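Local atomic coordinates of BspA (BspA_V) (Streptococcus agalactiae serotype III, PDB entry 5DZ8), a protein that is a cell wall-anchored adhesin of the antigen I/II family, represented here by its variable domain, and probably helps Streptococcus agalactiae attach to its host. Residues Met41-Val45 with Lys46-Tyr50. Sequence-based numbering, arbitrary orientation.
Sequences MIDGV and KTIGY
D43 and K46 lock the tight turn of a beta hairpin through both oxygens of the D43 carboxylate. OD2 of D43 meets NZ of K46 in a salt bridge of 2.9 Å, the ammonium arriving on the syn side but well out of the carboxylate plane. OD1 of D43 turns back to the main chain, accepting from V45 N at 2.8 Å, which makes an Asx turn, and from K46 N at 3.0 Å; the two N-H groups reach it from opposite faces of its plane. Aspartate suits this corner because its short chain, with CG set between backbone N and carbonyl carbon (chi1 83°), keeps OD1 close to the turn. The longer lysine bends at chi2 and then runs extended to OD2. D43 N also donates to K46 O at 3.0 Å, and the bend includes a cis peptide before G44.

Beyond the turn, M41 O accepts from I48 N at 2.8 Å and more weakly from G49 N. Two residues thus face M41, a classic beta bulge, while M41 N bonds to G49 O at 2.7 Å. G49 is almost fully extended (phi -177°, psi 170°), a shape glycine adopts easily where it follows I48 in the bulge.

The branched I48 packs against this framework: its CG2 lies 3.5 Å from D43 CB, and its CG1 approaches selenomethionine M41 at CG. On the other face of the ribbon, I42 and T47 form a non-hydrogen-bonded pair; both are beta-branched and so favour extended backbone, and I42 CD1 touches T47 OG1 at 3.8 Å.

The hairpin joins strands 34-42 and 47-63 of the antiparallel six-stranded sheet. D43 OD2 also accepts from A90 N, and K46 NZ also donates to Q88 O, both in the loop after strand 69-85, while M41 and I48 both touch Y83 of that strand and, respectively, D151 and W153 of strand 144-167.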
HETATM    1  N   MSE A  41     -14.001   7.576   8.354  1.00 52.12           N
HETATM    2  CA  MSE A  41     -12.699   7.722   7.721  1.00 54.07           C
HETATM    3  C   MSE A  41     -12.050   9.038   8.130  1.00 57.29           C
HETATM    4  O   MSE A  41     -12.645  10.108   7.926  1.00 48.86           O
HETATM    5  CB  MSE A  41     -12.909   7.704   6.211  1.00 61.79           C
HETATM    6  CG  MSE A  41     -11.605   7.450   5.454  1.00 70.89           C
HETATM    7 SE   MSE A  41     -11.059   5.573   5.742  1.00 84.94          SE
HETATM    8  CE  MSE A  41     -12.189   4.985   4.249  1.00 84.29           C
ATOM      9  N   ILE A  42     -10.824   8.933   8.674  1.00 60.95           N
ATOM     10  CA  ILE A  42     -10.058   9.990   9.361  1.00 63.10           C
ATOM     11  C   ILE A  42      -8.826  10.328   8.519  1.00 61.90           C
ATOM     12  O   ILE A  42      -8.154   9.418   8.063  1.00 63.89           O
ATOM     13  CB  ILE A  42      -9.533   9.474  10.743  1.00 68.52           C
ATOM     14  CG1 ILE A  42     -10.655   8.889  11.607  1.00 68.69           C
ATOM     15  CG2 ILE A  42      -8.826  10.569  11.538  1.00 77.75           C
ATOM     16  CD1 ILE A  42     -11.786   9.852  11.913  1.00 66.66           C
ATOM     17  N   ASP A  43      -8.480  11.612   8.373  1.00 62.03           N
ATOM     18  CA  ASP A  43      -7.421  12.055   7.441  1.00 60.30           C
ATOM     19  C   ASP A  43      -6.015  12.607   7.894  1.00 66.88           C
ATOM     20  O   ASP A  43      -5.337  13.205   7.053  1.00 71.40           O
ATOM     21  CB  ASP A  43      -8.051  13.069   6.476  1.00 60.20           C
ATOM     22  CG  ASP A  43      -8.125  14.489   7.050  1.00 59.49           C
ATOM     23  OD1 ASP A  43      -8.046  14.631   8.290  1.00 59.44           O
ATOM     24  OD2 ASP A  43      -8.248  15.471   6.256  1.00 56.24           O
ATOM     25  N   GLY A  44      -5.534  12.500   9.136  1.00 68.36           N
ATOM     26  CA  GLY A  44      -6.266  12.279  10.363  1.00 68.86           C
ATOM     27  C   GLY A  44      -6.213  13.530  11.238  1.00 73.35           C
ATOM     28  O   GLY A  44      -5.721  13.495  12.352  1.00 71.08           O
ATOM     29  N   VAL A  45      -6.718  14.639  10.703  1.00 76.54           N
ATOM     30  CA  VAL A  45      -7.065  15.843  11.488  1.00 78.41           C
ATOM     31  C   VAL A  45      -8.589  15.802  11.787  1.00 77.91           C
ATOM     32  O   VAL A  45      -9.029  16.330  12.810  1.00 77.94           O
ATOM     33  CB  VAL A  45      -6.572  17.209  10.829  1.00 77.57           C
ATOM     34  CG1 VAL A  45      -5.468  16.982   9.791  1.00 81.25           C
ATOM     35  CG2 VAL A  45      -7.679  18.050  10.179  1.00 76.04           C
ATOM     36  N   LYS A  46      -9.381  15.202  10.885  1.00 72.83           N
ATOM     37  CA  LYS A  46     -10.835  15.019  11.088  1.00 69.69           C
ATOM     38  C   LYS A  46     -11.437  13.944  10.160  1.00 66.99           C
ATOM     39  O   LYS A  46     -10.732  13.367   9.316  1.00 65.77           O
ATOM     40  CB  LYS A  46     -11.608  16.353  10.913  1.00 62.83           C
ATOM     41  CG  LYS A  46     -11.988  16.778   9.497  1.00 62.53           C
ATOM     42  CD  LYS A  46     -10.791  17.233   8.678  1.00 65.58           C
ATOM     43  CE  LYS A  46     -11.164  17.696   7.276  1.00 65.27           C
ATOM     44  NZ  LYS A  46      -9.938  17.848   6.429  1.00 67.49           N
ATOM     45  N   THR A  47     -12.748  13.719  10.326  1.00 53.42           N
ATOM     46  CA  THR A  47     -13.516  12.826   9.497  1.00 48.06           C
ATOM     47  C   THR A  47     -13.724  13.406   8.091  1.00 46.82           C
ATOM     48  O   THR A  47     -14.307  14.474   7.923  1.00 50.63           O
ATOM     49  CB  THR A  47     -14.877  12.541  10.142  1.00 49.44           C
ATOM     50  OG1 THR A  47     -14.692  12.213  11.522  1.00 47.28           O
ATOM     51  CG2 THR A  47     -15.584  11.350   9.462  1.00 53.40           C
ATOM     52  N   ILE A  48     -13.225  12.707   7.081  1.00 45.21           N
ATOM     53  CA  ILE A  48     -13.489  13.068   5.677  1.00 45.58           C
ATOM     54  C   ILE A  48     -14.635  12.280   5.061  1.00 42.25           C
ATOM     55  O   ILE A  48     -15.146  12.672   4.025  1.00 42.56           O
ATOM     56  CB  ILE A  48     -12.240  12.902   4.803  1.00 51.19           C
ATOM     57  CG1 ILE A  48     -11.643  11.489   4.920  1.00 50.31           C
ATOM     58  CG2 ILE A  48     -11.216  13.932   5.230  1.00 55.80           C
ATOM     59  CD1 ILE A  48     -10.571  11.202   3.896  1.00 51.19           C
ATOM     60  N   GLY A  49     -15.031  11.161   5.672  1.00 43.82           N
ATOM     61  CA  GLY A  49     -16.167  10.390   5.159  1.00 46.95           C
ATOM     62  C   GLY A  49     -16.569   9.178   5.964  1.00 43.70           C
ATOM     63  O   GLY A  49     -15.849   8.772   6.864  1.00 39.43           O
ATOM     64  N   TYR A  50     -17.722   8.614   5.592  1.00 43.46           N
ATOM     65  CA  TYR A  50     -18.265   7.378   6.156  1.00 42.31           C
ATOM     66  C   TYR A  50     -18.427   6.247   5.111  1.00 40.61           C
ATOM     67  O   TYR A  50     -18.982   6.444   4.030  1.00 45.58           O
ATOM     68  CB  TYR A  50     -19.628   7.662   6.775  1.00 46.54           C
ATOM     69  CG  TYR A  50     -19.657   8.897   7.617  1.00 50.44           C
ATOM     70  CD1 TYR A  50     -19.180   8.885   8.941  1.00 56.59           C
ATOM     71  CD2 TYR A  50     -20.176  10.093   7.118  1.00 55.39           C
ATOM     72  CE1 TYR A  50     -19.213  10.046   9.745  1.00 55.94           C
ATOM     73  CE2 TYR A  50     -20.226  11.243   7.908  1.00 56.03           C
ATOM     74  CZ  TYR A  50     -19.743  11.225   9.210  1.00 55.38           C
ATOM     75  OH  TYR A  50     -19.796  12.394   9.930  1.00 55.14           O
TER